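Local coordinates for 1,3-alpha-isomaltosidase (Kribbella flavida DSM 17836, PDB 5X3I), which hydrolyses the alpha-1,3-glucosidic linkages of the cyclic tetrasaccharide cyclobis-(1-6)-alpha-nigerosyl, releasing isomaltose, at residues Phe284-Val298 against Ala514-Ala528. The protein carries 1 engineered substitution. Residues are numbered along the deposited sequence; the frame is centred on the assembly and turned at random.
Sequences FLDEVGRAEELPGWV and APVTFSRAGFTGSQA
Q527 brings its carboxamide against the last turn of helix 277-288: NE2 lies 3.3 Å from F284 CE2, the amide and ring planes 64° apart, and also meets L285 CD2. A bend at chi2 (93°) turns OE1 back toward G525, whose N gives it a weak hydrogen bond, while NE2 donates a hydrogen bond to C557 O. V288 CG2 covers the centre of one F284 ring face, and V288 CG1 packs on T524 CG2 at 3.5 Å. Shortening Q527 to an alanine is likely to leave the C557 carbonyl and G525 N without their mates and open a gap beside F284 CE2 and L285 CD2. Strand 517-519 is the fifth of eight parallel strands in the TIM barrel of this family 31 hydrolase; the chain leading from helix 277-288 to the first, 302-304, runs past both the entry to the fifth strand and the turn after it. No direct hydrogen bond joins the two segments; A528 CA makes a CA-H...O contact with R290 O, 3.3 Å from CA to O, and one water links E292 OE1 to A528 O. E292 lays its carboxylate against P515, CD 3.8 Å from the proline's CG, and OE1 forms a salt bridge with R509 of helix 496-510. L294 CD2 approaches the same proline ring. Beyond it, P295 CD presses tightly on A514 CB (3.5 Å), and V516, approaching W297 from the opposite direction, sets CG2 3.8 Å from CZ2 of the indole.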
loop_
_atom_site.group_PDB
_atom_site.type_symbol
_atom_site.label_atom_id
_atom_site.label_comp_id
_atom_site.label_asym_id
_atom_site.label_seq_id
_atom_site.Cartn_x
_atom_site.Cartn_y
_atom_site.Cartn_z
ATOM N N PHE A 284 -19.337 1.376 8.111
ATOM C CA PHE A 284 -18.344 0.706 7.270
ATOM C C PHE A 284 -17.532 -0.313 8.088
ATOM O O PHE A 284 -17.454 -1.480 7.728
ATOM C CB PHE A 284 -17.421 1.745 6.622
ATOM C CG PHE A 284 -16.410 1.173 5.647
ATOM C CD1 PHE A 284 -16.788 0.263 4.677
ATOM C CD2 PHE A 284 -15.087 1.585 5.689
ATOM C CE1 PHE A 284 -15.868 -0.234 3.779
ATOM C CE2 PHE A 284 -14.163 1.089 4.799
ATOM C CZ PHE A 284 -14.549 0.182 3.844
ATOM N N LEU A 285 -16.963 0.124 9.205
ATOM C CA LEU A 285 -16.046 -0.734 9.963
ATOM C C LEU A 285 -16.783 -1.876 10.667
ATOM O O LEU A 285 -16.252 -2.974 10.777
ATOM C CB LEU A 285 -15.238 0.095 10.968
ATOM C CG LEU A 285 -14.362 1.218 10.389
ATOM C CD1 LEU A 285 -13.399 1.790 11.434
ATOM C CD2 LEU A 285 -13.613 0.769 9.144
ATOM N N ASP A 286 -18.011 -1.627 11.123
ATOM C CA ASP A 286 -18.855 -2.700 11.652
ATOM C C ASP A 286 -19.005 -3.814 10.630
ATOM O O ASP A 286 -19.091 -4.988 10.974
ATOM C CB ASP A 286 -20.246 -2.192 12.040
ATOM C CG ASP A 286 -20.292 -1.615 13.443
ATOM O OD1 ASP A 286 -19.267 -1.693 14.146
ATOM O OD2 ASP A 286 -21.353 -1.078 13.831
ATOM N N GLU A 287 -19.085 -3.422 9.367
ATOM C CA GLU A 287 -19.206 -4.376 8.282
ATOM C C GLU A 287 -17.881 -5.039 7.882
ATOM O O GLU A 287 -17.825 -6.244 7.714
ATOM C CB GLU A 287 -19.824 -3.667 7.068
ATOM C CG GLU A 287 -20.066 -4.537 5.858
ATOM C CD GLU A 287 -20.664 -3.753 4.682
ATOM O OE1 GLU A 287 -20.258 -4.031 3.538
ATOM O OE2 GLU A 287 -21.517 -2.861 4.909
ATOM N N VAL A 288 -16.841 -4.246 7.656
ATOM C CA VAL A 288 -15.603 -4.816 7.112
ATOM C C VAL A 288 -14.445 -5.072 8.095
ATOM O O VAL A 288 -13.440 -5.669 7.727
ATOM C CB VAL A 288 -15.095 -3.951 5.968
ATOM C CG1 VAL A 288 -16.245 -3.711 4.979
ATOM C CG2 VAL A 288 -14.552 -2.634 6.485
ATOM N N GLY A 289 -14.610 -4.682 9.349
ATOM C CA GLY A 289 -13.527 -4.790 10.307
ATOM C C GLY A 289 -12.899 -3.494 10.778
ATOM O O GLY A 289 -13.021 -2.440 10.149
ATOM N N ARG A 290 -12.203 -3.607 11.912
ATOM C CA ARG A 290 -11.771 -2.472 12.710
ATOM C C ARG A 290 -10.454 -2.799 13.447
ATOM O O ARG A 290 -10.178 -3.952 13.743
ATOM C CB ARG A 290 -12.880 -2.109 13.706
ATOM C CG ARG A 290 -12.601 -0.963 14.646
ATOM C CD ARG A 290 -13.736 -0.808 15.659
ATOM N NE ARG A 290 -14.896 -0.112 15.103
ATOM C CZ ARG A 290 -16.048 -0.699 14.796
ATOM N NH1 ARG A 290 -16.218 -2.000 14.981
ATOM N NH2 ARG A 290 -17.038 0.025 14.305
ATOM N N ALA A 291 -9.654 -1.780 13.733
ATOM C CA ALA A 291 -8.407 -1.984 14.455
ATOM C C ALA A 291 -8.679 -2.515 15.850
ATOM O O ALA A 291 -9.734 -2.282 16.419
ATOM C CB ALA A 291 -7.620 -0.704 14.538
ATOM N N GLU A 292 -7.700 -3.233 16.381
ATOM C CA GLU A 292 -7.683 -3.590 17.787
ATOM C C GLU A 292 -6.532 -2.818 18.406
ATOM O O GLU A 292 -5.611 -2.402 17.696
ATOM C CB GLU A 292 -7.527 -5.097 17.993
ATOM C CG GLU A 292 -6.212 -5.691 17.517
ATOM C CD GLU A 292 -6.129 -7.205 17.746
ATOM O OE1 GLU A 292 -6.448 -7.982 16.824
ATOM O OE2 GLU A 292 -5.734 -7.621 18.852
ATOM N N GLU A 293 -6.611 -2.577 19.712
ATOM C CA GLU A 293 -5.600 -1.786 20.386
ATOM C C GLU A 293 -4.270 -2.514 20.325
ATOM O O GLU A 293 -4.175 -3.672 20.691
ATOM C CB GLU A 293 -5.987 -1.519 21.849
ATOM C CG GLU A 293 -7.221 -0.671 22.019
ATOM C CD GLU A 293 -7.655 -0.542 23.467
ATOM O OE1 GLU A 293 -6.876 -0.892 24.375
ATOM O OE2 GLU A 293 -8.788 -0.093 23.701
ATOM N N LEU A 294 -3.269 -1.831 19.796
ATOM C CA LEU A 294 -1.903 -2.312 19.804
ATOM C C LEU A 294 -1.148 -1.779 21.044
ATOM O O LEU A 294 -1.558 -0.783 21.635
ATOM C CB LEU A 294 -1.211 -1.914 18.498
ATOM C CG LEU A 294 -1.897 -2.446 17.226
ATOM C CD1 LEU A 294 -1.161 -1.943 15.998
ATOM C CD2 LEU A 294 -1.956 -3.957 17.235
ATOM N N PRO A 295 -0.045 -2.439 21.434
ATOM C CA PRO A 295 0.712 -1.943 22.592
ATOM C C PRO A 295 1.224 -0.529 22.400
ATOM O O PRO A 295 1.548 -0.108 21.284
ATOM C CB PRO A 295 1.892 -2.923 22.702
ATOM C CG PRO A 295 1.454 -4.136 21.990
ATOM C CD PRO A 295 0.556 -3.655 20.872
ATOM N N GLY A 296 1.311 0.186 23.509
ATOM C CA GLY A 296 1.774 1.560 23.517
ATOM C C GLY A 296 3.125 1.785 22.876
ATOM O O GLY A 296 3.368 2.864 22.353
ATOM N N TRP A 297 3.998 0.777 22.895
ATOM C CA TRP A 297 5.350 0.970 22.362
ATOM C C TRP A 297 5.391 1.276 20.860
ATOM O O TRP A 297 6.387 1.813 20.388
ATOM C CB TRP A 297 6.260 -0.240 22.657
ATOM C CG TRP A 297 5.872 -1.572 22.045
ATOM C CD1 TRP A 297 5.259 -2.614 22.678
ATOM C CD2 TRP A 297 6.117 -2.017 20.697
ATOM N NE1 TRP A 297 5.097 -3.671 21.813
ATOM C CE2 TRP A 297 5.615 -3.329 20.591
ATOM C CE3 TRP A 297 6.714 -1.437 19.579
ATOM C CZ2 TRP A 297 5.679 -4.058 19.413
ATOM C CZ3 TRP A 297 6.786 -2.173 18.410
ATOM C CH2 TRP A 297 6.271 -3.463 18.334
ATOM N N VAL A 298 4.319 0.971 20.118
ATOM C CA VAL A 298 4.321 1.275 18.679
ATOM C C VAL A 298 4.358 2.782 18.457
ATOM O O VAL A 298 4.737 3.245 17.384
ATOM C CB VAL A 298 3.097 0.675 17.912
ATOM C CG1 VAL A 298 2.983 -0.806 18.168
ATOM C CG2 VAL A 298 1.795 1.402 18.258
ATOM N N ALA A 514 1.214 -9.344 20.551
ATOM C CA ALA A 514 0.320 -8.471 19.791
ATOM C C ALA A 514 0.588 -8.557 18.288
ATOM O O ALA A 514 1.729 -8.726 17.868
ATOM C CB ALA A 514 0.457 -7.052 20.261
ATOM N N PRO A 515 -0.480 -8.435 17.475
ATOM C CA PRO A 515 -0.377 -8.661 16.029
ATOM C C PRO A 515 0.263 -7.475 15.335
ATOM O O PRO A 515 -0.399 -6.818 14.526
ATOM C CB PRO A 515 -1.840 -8.828 15.595
ATOM C CG PRO A 515 -2.599 -7.943 16.557
ATOM C CD PRO A 515 -1.851 -8.080 17.880
ATOM N N VAL A 516 1.534 -7.204 15.620
ATOM C CA VAL A 516 2.117 -6.032 15.037
ATOM C C VAL A 516 2.762 -6.461 13.730
ATOM O O VAL A 516 3.891 -6.895 13.704
ATOM C CB VAL A 516 3.195 -5.395 15.987
ATOM C CG1 VAL A 516 3.863 -4.197 15.340
ATOM C CG2 VAL A 516 2.584 -5.005 17.330
ATOM N N THR A 517 2.077 -6.147 12.637
ATOM C CA THR A 517 2.573 -6.323 11.286
ATOM C C THR A 517 2.707 -4.887 10.814
ATOM O O THR A 517 2.062 -3.998 11.362
ATOM C CB THR A 517 1.608 -7.145 10.356
ATOM O OG1 THR A 517 0.275 -6.650 10.488
ATOM C CG2 THR A 517 1.610 -8.626 10.719
ATOM N N PHE A 518 3.602 -4.658 9.868
ATOM C CA PHE A 518 3.850 -3.342 9.335
ATOM C C PHE A 518 3.806 -3.498 7.805
ATOM O O PHE A 518 4.732 -4.051 7.223
ATOM C CB PHE A 518 5.206 -2.867 9.870
ATOM C CG PHE A 518 5.583 -1.444 9.539
ATOM C CD1 PHE A 518 6.714 -1.178 8.805
ATOM C CD2 PHE A 518 4.872 -0.378 10.039
ATOM C CE1 PHE A 518 7.112 0.136 8.536
ATOM C CE2 PHE A 518 5.261 0.937 9.770
ATOM C CZ PHE A 518 6.389 1.188 9.026
ATOM N N SER A 519 2.768 -2.962 7.170
ATOM C CA SER A 519 2.440 -3.277 5.768
ATOM C C SER A 519 2.247 -2.013 4.932
ATOM O O SER A 519 1.795 -1.014 5.449
ATOM C CB SER A 519 1.158 -4.112 5.681
ATOM O OG SER A 519 1.185 -5.256 6.500
ATOM N N ARG A 520 2.679 -2.017 3.678
ATOM C CA ARG A 520 2.306 -0.968 2.728
ATOM C C ARG A 520 0.971 -1.233 2.008
ATOM O O ARG A 520 0.229 -0.312 1.715
ATOM C CB ARG A 520 3.431 -0.736 1.721
ATOM C CG ARG A 520 3.602 -1.821 0.671
ATOM C CD ARG A 520 4.860 -1.604 -0.147
ATOM N NE ARG A 520 4.961 -2.580 -1.219
ATOM C CZ ARG A 520 6.078 -2.879 -1.870
ATOM N NH1 ARG A 520 7.224 -2.291 -1.546
ATOM N NH2 ARG A 520 6.045 -3.777 -2.848
ATOM N N ALA A 521 0.684 -2.503 1.737
ATOM C CA ALA A 521 -0.397 -2.892 0.847
ATOM C C ALA A 521 -1.597 -3.402 1.609
ATOM O O ALA A 521 -1.465 -3.954 2.695
ATOM C CB ALA A 521 0.070 -3.942 -0.126
ATOM N N GLY A 522 -2.779 -3.173 1.048
ATOM C CA GLY A 522 -4.000 -3.633 1.666
ATOM C C GLY A 522 -5.235 -3.344 0.835
ATOM O O GLY A 522 -5.142 -2.911 -0.316
ATOM N N PHE A 523 -6.388 -3.579 1.441
ATOM C CA PHE A 523 -7.675 -3.425 0.788
ATOM C C PHE A 523 -8.700 -3.311 1.895
ATOM O O PHE A 523 -8.343 -3.245 3.072
ATOM C CB PHE A 523 -7.994 -4.616 -0.130
ATOM C CG PHE A 523 -9.061 -4.328 -1.175
ATOM C CD1 PHE A 523 -8.798 -3.476 -2.233
ATOM C CD2 PHE A 523 -10.320 -4.909 -1.087
ATOM C CE1 PHE A 523 -9.773 -3.213 -3.194
ATOM C CE2 PHE A 523 -11.306 -4.643 -2.037
ATOM C CZ PHE A 523 -11.027 -3.800 -3.092
ATOM N N THR A 524 -9.970 -3.323 1.511
ATOM C CA THR A 524 -11.069 -3.404 2.453
ATOM C C THR A 524 -10.832 -4.557 3.431
ATOM O O THR A 524 -10.559 -5.672 3.018
ATOM C CB THR A 524 -12.421 -3.644 1.709
ATOM O OG1 THR A 524 -12.648 -2.608 0.739
ATOM C CG2 THR A 524 -13.570 -3.692 2.692
ATOM N N GLY A 525 -10.941 -4.281 4.725
ATOM C CA GLY A 525 -10.680 -5.289 5.736
ATOM C C GLY A 525 -9.302 -5.200 6.383
ATOM O O GLY A 525 -9.110 -5.708 7.485
ATOM N N SER A 526 -8.352 -4.546 5.717
ATOM C CA SER A 526 -7.011 -4.370 6.276
ATOM C C SER A 526 -6.999 -3.600 7.608
ATOM O O SER A 526 -6.028 -3.680 8.361
ATOM C CB SER A 526 -6.095 -3.664 5.273
ATOM O OG SER A 526 -5.695 -4.547 4.254
ATOM N N GLN A 527 -8.080 -2.878 7.892
ATOM C CA GLN A 527 -8.213 -2.119 9.134
ATOM C C GLN A 527 -7.933 -2.993 10.368
ATOM O O GLN A 527 -7.411 -2.518 11.365
ATOM C CB GLN A 527 -9.617 -1.506 9.260
ATOM C CG GLN A 527 -9.998 -0.443 8.213
ATOM C CD GLN A 527 -10.723 -1.035 7.011
ATOM O OE1 GLN A 527 -10.529 -2.199 6.680
ATOM N NE2 GLN A 527 -11.566 -0.226 6.355
ATOM N N ALA A 528 -8.296 -4.264 10.284
ATOM C CA ALA A 528 -8.179 -5.158 11.419
ATOM C C ALA A 528 -6.759 -5.680 11.628
ATOM O O ALA A 528 -6.499 -6.340 12.622
ATOM C CB ALA A 528 -9.144 -6.330 11.263
HETATM O O HOH W 1 -10.708 -7.645 8.396
HETATM O O HOH W 2 -7.980 -7.485 14.641
#